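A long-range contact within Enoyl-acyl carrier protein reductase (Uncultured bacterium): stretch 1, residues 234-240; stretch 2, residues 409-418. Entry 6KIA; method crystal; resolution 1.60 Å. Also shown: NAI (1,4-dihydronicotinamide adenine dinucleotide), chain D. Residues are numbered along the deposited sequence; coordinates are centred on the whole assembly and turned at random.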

# COMPACT_ATOMS: atom_id res chain seq x y z
N VAL A 234 -0.03 9.78 -21.00
CA VAL A 234 0.74 9.15 -19.94
C VAL A 234 0.09 9.37 -18.59
O VAL A 234 -0.33 10.49 -18.26
CB VAL A 234 2.19 9.68 -19.92
CG1 VAL A 234 2.99 9.09 -18.73
CG2 VAL A 234 2.87 9.36 -21.24
N ARG A 235 0.01 8.30 -17.80
CA ARG A 235 -0.58 8.35 -16.48
C ARG A 235 0.35 7.70 -15.45
O ARG A 235 1.06 6.73 -15.76
CB ARG A 235 -1.93 7.63 -16.48
CG ARG A 235 -2.94 8.15 -17.47
CD ARG A 235 -3.38 9.57 -17.14
NE ARG A 235 -4.45 10.00 -18.03
CZ ARG A 235 -4.25 10.72 -19.13
NH1 ARG A 235 -3.03 11.10 -19.44
NH2 ARG A 235 -5.28 11.06 -19.90
N TYR A 236 0.33 8.23 -14.23
CA TYR A 236 1.02 7.62 -13.08
C TYR A 236 -0.01 7.39 -11.99
O TYR A 236 -0.85 8.26 -11.74
CB TYR A 236 2.13 8.51 -12.53
CG TYR A 236 3.17 8.85 -13.57
CD1 TYR A 236 2.96 9.90 -14.46
CD2 TYR A 236 4.33 8.10 -13.69
CE1 TYR A 236 3.89 10.20 -15.44
CE2 TYR A 236 5.27 8.41 -14.67
CZ TYR A 236 5.04 9.45 -15.53
OH TYR A 236 5.97 9.76 -16.50
N SER A 237 0.03 6.21 -11.37
CA SER A 237 -0.84 5.96 -10.22
C SER A 237 0.04 5.49 -9.08
O SER A 237 1.14 4.97 -9.31
CB SER A 237 -1.90 4.91 -10.56
OG SER A 237 -1.29 3.63 -10.77
N ALA A 238 -0.43 5.69 -7.85
CA ALA A 238 0.24 5.14 -6.67
C ALA A 238 -0.84 4.71 -5.70
O ALA A 238 -1.94 5.26 -5.70
CB ALA A 238 1.18 6.16 -6.01
N TYR A 239 -0.52 3.73 -4.87
CA TYR A 239 -1.42 3.29 -3.81
C TYR A 239 -1.08 4.06 -2.54
O TYR A 239 0.02 3.93 -2.02
CB TYR A 239 -1.31 1.79 -3.58
CG TYR A 239 -1.90 0.94 -4.68
CD1 TYR A 239 -3.24 0.56 -4.66
CD2 TYR A 239 -1.10 0.50 -5.75
CE1 TYR A 239 -3.78 -0.21 -5.67
CE2 TYR A 239 -1.65 -0.26 -6.77
CZ TYR A 239 -2.97 -0.62 -6.71
OH TYR A 239 -3.52 -1.38 -7.72
N GLY A 240 -2.02 4.86 -2.06
CA GLY A 240 -1.77 5.60 -0.85
C GLY A 240 -2.55 4.99 0.28
O GLY A 240 -3.49 4.23 0.04
N LEU A 409 -11.77 0.79 -10.55
CA LEU A 409 -11.82 2.18 -10.14
C LEU A 409 -10.54 2.93 -10.53
O LEU A 409 -10.61 3.98 -11.15
CB LEU A 409 -12.04 2.30 -8.63
CG LEU A 409 -13.48 2.01 -8.16
CD1 LEU A 409 -13.57 2.00 -6.64
CD2 LEU A 409 -14.46 3.01 -8.76
N MET A 410 -9.37 2.39 -10.17
CA MET A 410 -8.12 3.07 -10.48
C MET A 410 -7.86 3.04 -11.99
O MET A 410 -7.46 4.06 -12.58
CB MET A 410 -6.97 2.45 -9.71
CG MET A 410 -7.11 2.65 -8.20
SD MET A 410 -5.84 1.78 -7.27
CE MET A 410 -4.32 2.56 -7.86
N PHE A 411 -8.14 1.90 -12.63
CA PHE A 411 -7.86 1.77 -14.06
C PHE A 411 -8.67 2.77 -14.87
O PHE A 411 -8.14 3.45 -15.77
CB PHE A 411 -8.14 0.33 -14.54
CG PHE A 411 -7.72 0.10 -15.97
CD1 PHE A 411 -6.38 0.06 -16.32
CD2 PHE A 411 -8.68 -0.05 -16.96
CE1 PHE A 411 -6.00 -0.13 -17.68
CE2 PHE A 411 -8.32 -0.25 -18.30
CZ PHE A 411 -6.98 -0.30 -18.65
N HIS A 412 -9.96 2.89 -14.55
CA HIS A 412 -10.81 3.81 -15.32
C HIS A 412 -10.63 5.27 -14.91
O HIS A 412 -10.63 6.16 -15.77
CB HIS A 412 -12.29 3.38 -15.22
CG HIS A 412 -12.60 2.12 -15.95
ND1 HIS A 412 -12.39 1.98 -17.31
CD2 HIS A 412 -13.15 0.95 -15.54
CE1 HIS A 412 -12.78 0.78 -17.70
NE2 HIS A 412 -13.24 0.13 -16.64
N GLU A 413 -10.47 5.55 -13.61
CA GLU A 413 -10.23 6.92 -13.21
C GLU A 413 -8.94 7.45 -13.85
O GLU A 413 -8.84 8.63 -14.20
CB GLU A 413 -10.16 7.04 -11.69
CG GLU A 413 -10.10 8.48 -11.17
CD GLU A 413 -11.36 9.29 -11.49
OE1 GLU A 413 -12.41 8.70 -11.82
OE2 GLU A 413 -11.29 10.52 -11.38
N SER A 414 -7.94 6.59 -14.00
CA SER A 414 -6.68 7.07 -14.58
C SER A 414 -6.82 7.45 -16.05
O SER A 414 -5.99 8.19 -16.55
CB SER A 414 -5.56 6.06 -14.41
OG SER A 414 -5.26 5.85 -13.03
N SER A 415 -7.84 6.99 -16.74
CA SER A 415 -8.00 7.49 -18.10
C SER A 415 -8.33 8.98 -18.10
O SER A 415 -7.94 9.70 -19.00
CB SER A 415 -9.06 6.72 -18.89
OG SER A 415 -8.55 5.47 -19.33
N ASN A 416 -9.06 9.43 -17.09
CA ASN A 416 -9.41 10.84 -16.96
C ASN A 416 -9.53 11.26 -15.50
O ASN A 416 -10.63 11.40 -14.97
CB ASN A 416 -10.74 11.13 -17.67
CG ASN A 416 -11.09 12.61 -17.68
OD1 ASN A 416 -10.20 13.47 -17.70
ND2 ASN A 416 -12.38 12.91 -17.66
N PRO A 417 -8.38 11.41 -14.83
CA PRO A 417 -8.39 11.59 -13.37
C PRO A 417 -8.88 12.95 -12.88
O PRO A 417 -8.54 13.98 -13.47
CB PRO A 417 -6.93 11.38 -12.99
CG PRO A 417 -6.14 11.74 -14.24
CD PRO A 417 -7.02 11.29 -15.39
N ALA A 418 -9.64 12.95 -11.78
CA ALA A 418 -10.18 14.18 -11.23
C ALA A 418 -9.11 15.04 -10.56
O ALA A 418 -9.24 16.26 -10.51
CB ALA A 418 -11.28 13.88 -10.24
PA NAI D . 2.63 -5.99 -0.97
O1A NAI D . 2.01 -6.97 -1.92
O2A NAI D . 3.62 -6.55 0.03
O5B NAI D . 3.28 -4.83 -1.85
C5B NAI D . 4.42 -4.15 -1.38
C4B NAI D . 5.01 -3.50 -2.67
O4B NAI D . 6.19 -2.62 -2.18
C3B NAI D . 5.48 -4.36 -3.50
O3B NAI D . 5.20 -3.99 -4.91
C2B NAI D . 7.11 -4.36 -3.23
O2B NAI D . 7.80 -4.94 -4.40
C1B NAI D . 7.38 -3.12 -3.01
N9A NAI D . 8.51 -2.96 -2.08
C8A NAI D . 8.71 -3.24 -0.78
N7A NAI D . 9.95 -2.88 -0.46
C5A NAI D . 10.53 -2.37 -1.57
C6A NAI D . 11.82 -1.87 -1.72
N6A NAI D . 12.93 -1.73 -0.82
N1A NAI D . 12.18 -1.41 -2.93
C2A NAI D . 11.31 -1.45 -3.98
N3A NAI D . 10.02 -1.94 -3.82
C4A NAI D . 9.65 -2.41 -2.59
O3 NAI D . 1.48 -5.23 -0.07
PN NAI D . 0.42 -4.09 -0.50
O1N NAI D . -0.42 -4.56 -1.64
O2N NAI D . -0.36 -3.83 0.78
O5D NAI D . 1.26 -2.80 -0.92
C5D NAI D . 1.10 -2.19 -2.19
C4D NAI D . 0.78 -0.70 -1.95
O4D NAI D . -0.43 -0.61 -1.43
C3D NAI D . 1.72 -0.09 -0.91
O3D NAI D . 2.24 1.13 -1.32
C2D NAI D . 0.75 0.13 0.27
O2D NAI D . 1.34 1.13 1.18
C1D NAI D . -0.37 0.49 -0.30
N1N NAI D . -1.54 0.34 0.57
C2N NAI D . -1.73 -0.77 1.35
C3N NAI D . -2.84 -0.84 2.21
C7N NAI D . -3.10 -2.07 3.07
O7N NAI D . -3.87 -2.02 4.03
N7N NAI D . -2.46 -3.29 2.72
C4N NAI D . -3.77 0.19 2.28
C5N NAI D . -3.59 1.30 1.44
C6N NAI D . -2.47 1.37 0.60

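How are the strand and the helix arranged where they meet? Residues 234-240 form an extended strand, and the helix that includes 409-413 runs past it in a nearly antiparallel sense, at 154° between their directions, with the axes 10.0 Å apart at closest approach. The backbones come nearest where Arg235 CA lies 6.5 Å from Ser414 CA. Side-chain direction follows the strand's alternation: Arg235 and Ser237 point toward the other stretch, while Tyr236 and Ala238 point away. No backbone-to-backbone hydrogen bond joins the two, so the bonds across run from the Arg235 side chain to backbone carbonyls, and the rest is side-chain packing.

Why does Arg235 fold back at its start and then extend? Its chi1 and chi2 are both m, at -58° and -65°, and chi3 is t at -174°; chi4, at -96°, turns the guanidinium so that its edge meets the carbonyls of Ser414 and Ser415. Arg235 NH2 donates to Ser415 O at 3.1 Å with a nearly straight angle of 165°. Arg235 NE lies closer to Ser414 O, at 2.8 Å, but its 127° angle makes that hydrogen bond weak. Both carbonyls belong to the type I turn from Glu413 to Asn416, and both lie near the plane of the guanidinium. Arg235 NH1 turns back to its own strand, donating to Val234 O at 3.0 Å, so the charged group is anchored to both stretches. Pro417 adds a lighter contact, its CD 3.9 Å from Arg235 NE.

What shapes the methionine-tyrosine pairing? Met410 points toward the strand, and its m, t, p rotamer carries the chain outward before chi3, at 62°, bends the terminal methyl over the Tyr239 ring. Met410 CE sits 3.7 Å from the Tyr239 ring centroid, only 19° off the normal, a CH-pi contact in which a methyl beside sulfur meets the pi cloud. Met410 SD lies obliquely, 4.1 Å from the Tyr239 ring centroid, and approaches Tyr239 CE1 to 3.3 Å. Tyr239 leaves the strand sideways, yet with chi1 at -72° and chi2 at -89° its ring comes nearer and presents a face to CE. Tyr239 CB also lies 3.3 Å from O4D of NAI, placing this packing beside the cofactor.

How do the two small serines fit between these larger groups? Ser237 CB is 4.3 Å from both Met410 CE and Ser414 OG, a van der Waals fit without a hydrogen bond across the stretches. Ser414, with chi1 m at -64°, instead turns OG back along its own stretch to donate to Met410 O at 2.9 Å, satisfying a buried hydroxyl locally.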